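Local coordinates for protein aspartate aminotransferase (Rhodobacter sphaeroides, PDB 3NRA) that probably catalyses transfer of the amino group from L-aspartate to 2-oxoglutarate, giving oxaloacetate and L-glutamate, with pyridoxal 5'-phosphate as its cofactor, at residues F116-A121 with T214-Q219; D127-V132 with K141-F146. One frame throughout, in Å; residues are numbered along the deposited sequence.

Contact 1. Residues F116-A121 with T214-Q219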
# COMPACT_ATOMS: atom_id res chain seq x y z
N PHE B 116 -8.19 -4.14 1.44
CA PHE B 116 -8.27 -3.71 0.07
C PHE B 116 -8.13 -4.87 -0.91
O PHE B 116 -8.90 -4.99 -1.87
CB PHE B 116 -7.18 -2.69 -0.26
CG PHE B 116 -7.22 -2.21 -1.71
CD1 PHE B 116 -8.21 -1.38 -2.13
CD2 PHE B 116 -6.30 -2.64 -2.63
CE1 PHE B 116 -8.28 -0.95 -3.44
CE2 PHE B 116 -6.36 -2.21 -3.93
CZ PHE B 116 -7.34 -1.35 -4.32
N LEU B 117 -7.06 -5.64 -0.73
CA LEU B 117 -6.74 -6.73 -1.65
C LEU B 117 -7.84 -7.80 -1.62
O LEU B 117 -8.24 -8.31 -2.66
CB LEU B 117 -5.39 -7.37 -1.27
CG LEU B 117 -4.14 -6.47 -1.47
CD1 LEU B 117 -2.92 -7.15 -0.94
CD2 LEU B 117 -3.97 -6.12 -2.97
N ALA B 118 -8.32 -8.11 -0.41
CA ALA B 118 -9.33 -9.13 -0.22
C ALA B 118 -10.64 -8.76 -0.94
O ALA B 118 -11.26 -9.60 -1.62
CB ALA B 118 -9.57 -9.34 1.26
N VAL B 119 -11.04 -7.49 -0.84
CA VAL B 119 -12.24 -7.04 -1.55
C VAL B 119 -11.96 -7.01 -3.08
O VAL B 119 -12.81 -7.45 -3.88
CB VAL B 119 -12.70 -5.67 -1.06
CG1 VAL B 119 -13.92 -5.19 -1.87
CG2 VAL B 119 -13.01 -5.72 0.47
N ALA B 120 -10.77 -6.55 -3.47
CA ALA B 120 -10.39 -6.50 -4.91
C ALA B 120 -10.41 -7.88 -5.54
O ALA B 120 -10.83 -8.03 -6.69
CB ALA B 120 -9.02 -5.88 -5.08
N ALA B 121 -9.95 -8.88 -4.78
CA ALA B 121 -9.89 -10.29 -5.25
C ALA B 121 -11.26 -11.02 -5.24
O ALA B 121 -11.36 -12.14 -5.76
CB ALA B 121 -8.90 -11.04 -4.44
N THR B 214 -18.25 -16.38 -0.09
CA THR B 214 -16.96 -16.12 0.50
C THR B 214 -17.15 -15.15 1.67
O THR B 214 -17.94 -14.21 1.59
CB THR B 214 -15.97 -15.50 -0.58
OG1 THR B 214 -15.63 -16.49 -1.55
CG2 THR B 214 -14.73 -14.97 0.02
N VAL B 215 -16.43 -15.38 2.76
CA VAL B 215 -16.48 -14.50 3.90
C VAL B 215 -15.08 -13.97 4.15
O VAL B 215 -14.11 -14.74 4.16
CB VAL B 215 -16.97 -15.26 5.20
CG1 VAL B 215 -16.89 -14.38 6.39
CG2 VAL B 215 -18.39 -15.83 5.02
N ILE B 216 -14.98 -12.66 4.33
CA ILE B 216 -13.76 -11.97 4.78
C ILE B 216 -13.99 -11.58 6.23
O ILE B 216 -14.85 -10.75 6.50
CB ILE B 216 -13.49 -10.69 3.95
CG1 ILE B 216 -13.42 -11.02 2.44
CG2 ILE B 216 -12.21 -9.96 4.43
CD1 ILE B 216 -13.65 -9.78 1.51
N ALA B 217 -13.32 -12.24 7.16
CA ALA B 217 -13.48 -11.95 8.59
C ALA B 217 -12.32 -11.07 9.07
O ALA B 217 -11.17 -11.49 9.06
CB ALA B 217 -13.53 -13.23 9.38
N ASP B 218 -12.65 -9.82 9.42
CA ASP B 218 -11.64 -8.84 9.84
C ASP B 218 -11.51 -8.89 11.38
O ASP B 218 -12.31 -8.29 12.13
CB ASP B 218 -12.05 -7.43 9.33
CG ASP B 218 -10.98 -6.37 9.60
OD1 ASP B 218 -10.09 -6.61 10.41
OD2 ASP B 218 -11.08 -5.27 9.00
N GLN B 219 -10.49 -9.61 11.84
CA GLN B 219 -10.27 -9.90 13.24
C GLN B 219 -9.14 -9.09 13.79
O GLN B 219 -8.44 -9.52 14.75
CB GLN B 219 -10.02 -11.39 13.42
CG GLN B 219 -11.08 -12.31 12.72
CD GLN B 219 -11.00 -13.78 13.18
OE1 GLN B 219 -11.94 -14.56 12.97
NE2 GLN B 219 -9.88 -14.14 13.82
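I216 reaches from its strand to the helix residues A118 and V119, and the contact grows closer along the side chain. At the base, CB of I216 is still 4.9 Å from CB of A118, too far to count as touching. The two branches that leave it diverge. A chi1 of -56° sets CG1 beside the backbone N and leaves CG2 anti to it; that methyl stands alongside A118, its carbon 4.2 Å from A118 CB. The other branch starts at CG1, which stays 4.4 Å from A118 CB, and an extended second torsion (chi2 160°) carries its end onward. CD1 makes the remaining contacts. It lies 3.9 Å from A118 O and also meets A118 CB. On V119 it touches CG2, at 4.2 Å from I216 CD1. One methyl thus meets both backbone and side chains of the helix, and the interaction is apolar, without a hydrogen bond between 116-121 and 214-219. The carbonyl of A118 has a polar partner in T122 OG1. A118 and I216 have the nearest CA atoms across the segments, A118 CA to I216 CA 7.3 Å. All three touching residues are buried. Further along the I216 strand, D218 OD2 hydrogen-bonds the pyridine N1 of the cofactor-bearing modified residue at position 253. Through I216, helix 110-120 lies against strand 214-218 of the seven-stranded sheet; V182 and L184 of the neighbouring parallel strand 182-186 also touch I216, and within the helix layer V119 leans on L142 of helix 137-145.

Contact 2. Residues D127-V132 with K141-F146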
# COMPACT_ATOMS: atom_id res chain seq x y z
N ASP B 127 -21.55 -7.19 -8.47
CA ASP B 127 -21.73 -8.24 -7.45
C ASP B 127 -22.35 -7.68 -6.19
O ASP B 127 -21.96 -6.63 -5.74
CB ASP B 127 -20.40 -8.86 -7.07
CG ASP B 127 -19.84 -9.74 -8.15
OD1 ASP B 127 -20.52 -9.94 -9.17
OD2 ASP B 127 -18.70 -10.25 -7.96
N LYS B 128 -23.33 -8.40 -5.64
CA LYS B 128 -23.87 -8.07 -4.34
C LYS B 128 -22.93 -8.50 -3.18
O LYS B 128 -22.40 -9.60 -3.18
CB LYS B 128 -25.24 -8.68 -4.17
CG LYS B 128 -26.29 -7.93 -4.98
CD LYS B 128 -27.56 -8.71 -5.14
CE LYS B 128 -28.56 -7.92 -5.97
NZ LYS B 128 -29.49 -8.79 -6.66
N VAL B 129 -22.70 -7.59 -2.25
CA VAL B 129 -21.85 -7.84 -1.11
C VAL B 129 -22.59 -7.49 0.16
O VAL B 129 -23.09 -6.38 0.26
CB VAL B 129 -20.56 -6.98 -1.18
CG1 VAL B 129 -19.61 -7.35 -0.04
CG2 VAL B 129 -19.88 -7.14 -2.56
N ALA B 130 -22.70 -8.45 1.09
CA ALA B 130 -23.31 -8.22 2.41
C ALA B 130 -22.34 -7.46 3.30
O ALA B 130 -21.19 -7.90 3.49
CB ALA B 130 -23.71 -9.54 3.07
N ILE B 131 -22.78 -6.32 3.82
CA ILE B 131 -21.95 -5.45 4.68
C ILE B 131 -22.78 -5.14 5.91
O ILE B 131 -23.99 -4.85 5.80
CB ILE B 131 -21.58 -4.13 3.96
CG1 ILE B 131 -20.67 -4.42 2.74
CG2 ILE B 131 -20.93 -3.08 4.93
CD1 ILE B 131 -19.35 -5.00 3.09
N VAL B 132 -22.16 -5.24 7.08
CA VAL B 132 -22.82 -4.95 8.35
C VAL B 132 -22.91 -3.43 8.57
O VAL B 132 -22.02 -2.69 8.18
CB VAL B 132 -22.06 -5.60 9.53
CG1 VAL B 132 -22.77 -5.29 10.90
CG2 VAL B 132 -21.92 -7.13 9.31
N LYS B 141 -17.07 1.68 1.35
CA LYS B 141 -16.33 2.43 0.33
C LYS B 141 -15.59 1.48 -0.61
O LYS B 141 -15.44 1.77 -1.79
CB LYS B 141 -15.33 3.41 0.98
CG LYS B 141 -15.96 4.57 1.69
CD LYS B 141 -14.89 5.49 2.29
CE LYS B 141 -15.51 6.77 2.88
N LEU B 142 -15.07 0.39 -0.06
CA LEU B 142 -14.41 -0.62 -0.87
C LEU B 142 -15.36 -1.31 -1.83
O LEU B 142 -15.06 -1.42 -3.04
CB LEU B 142 -13.74 -1.64 0.02
CG LEU B 142 -12.41 -1.18 0.59
CD1 LEU B 142 -11.98 -2.12 1.67
CD2 LEU B 142 -11.35 -1.08 -0.52
N VAL B 143 -16.51 -1.75 -1.32
CA VAL B 143 -17.53 -2.39 -2.17
C VAL B 143 -17.93 -1.46 -3.31
O VAL B 143 -17.96 -1.87 -4.46
CB VAL B 143 -18.79 -2.82 -1.35
CG1 VAL B 143 -19.87 -3.24 -2.27
CG2 VAL B 143 -18.42 -4.01 -0.37
N GLU B 144 -18.14 -0.21 -3.00
CA GLU B 144 -18.64 0.71 -3.98
C GLU B 144 -17.54 1.18 -4.99
O GLU B 144 -17.83 1.35 -6.17
CB GLU B 144 -19.41 1.87 -3.30
CG GLU B 144 -20.88 1.37 -2.90
CD GLU B 144 -21.68 2.31 -1.98
OE1 GLU B 144 -21.13 3.33 -1.51
OE2 GLU B 144 -22.88 1.99 -1.74
N PHE B 145 -16.28 1.22 -4.54
CA PHE B 145 -15.17 1.49 -5.43
C PHE B 145 -14.99 0.42 -6.50
O PHE B 145 -14.67 0.72 -7.65
CB PHE B 145 -13.88 1.61 -4.66
CG PHE B 145 -12.70 1.98 -5.51
CD1 PHE B 145 -12.64 3.22 -6.12
CD2 PHE B 145 -11.67 1.09 -5.74
CE1 PHE B 145 -11.54 3.57 -6.91
CE2 PHE B 145 -10.58 1.44 -6.55
CZ PHE B 145 -10.53 2.68 -7.13
N PHE B 146 -15.20 -0.84 -6.13
CA PHE B 146 -15.17 -1.91 -7.09
C PHE B 146 -16.55 -2.12 -7.81
O PHE B 146 -16.76 -3.13 -8.48
CB PHE B 146 -14.61 -3.17 -6.44
CG PHE B 146 -13.11 -3.08 -6.16
CD1 PHE B 146 -12.19 -3.14 -7.21
CD2 PHE B 146 -12.65 -2.89 -4.89
CE1 PHE B 146 -10.82 -3.01 -6.96
CE2 PHE B 146 -11.28 -2.76 -4.64
CZ PHE B 146 -10.38 -2.82 -5.68
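V143 meets V129 with both methyls and I131 with CG2, and these three buried residues make up the whole contact. V129 and V143 reach toward each other tip to tip: V129 CG1 is 3.6 Å from V143 CG2, and V129 CG2 is 3.9 Å from V143 CG1, so both branches of each valine are engaged. I131 comes to the same methyl, its CD1 3.7 Å from V143 CG2. Because CG1 of V143 is anti to the backbone N (chi1 170°), CG2 falls beside that N, where both strand side chains can meet it. Replacing V143 by an alanine would probably open a gap between helix and strand, leaving V129 CG1 and I131 CD1 without their common methyl partner. The nearest CA atoms, V129 CA and V143 CA, are 7.0 Å apart. In the next shell, backbone hydrogen bonds fix the strand between its neighbours, V129 pairing with E149 and V151, A130 with V182 and L184. I131 also packs on M150 and L184, and V129 on V123. Beyond V143 the helix is held by other residues: L142 packs on helix 110-120 and on I281 of the second subunit, and F145 on L278 of that subunit. Strand 128-133, helix 137-145 and strand 149-154 form a beta-alpha-beta unit with adjacent parallel strands, part of the mainly parallel sheet characteristic of the large domain of fold-type I pyridoxal-phosphate enzymes.

How the contacts relate
From the N terminus, the chain reaches helix 110-120, one half of contact 1, after several earlier helices and strands, and then enters strand 128-133. Contact 2 closes a short loop there, helix 137-145 folding back on that strand with eight residues between the segments. Contact 1 closes when the chain returns as strand 214-218, with 92 residues intervening, so contact 2 lies wholly within that longer excursion; the two do not cross. Their centres are 11 Å apart. Both fix a helix to the same sheet, and the helices touch, F116 CD1 lying 3.5 Å from L142 CD2. Just after helix 137-145, F146 CZ lies 3.4 Å from A120 CB. Both contacts also reach the second subunit.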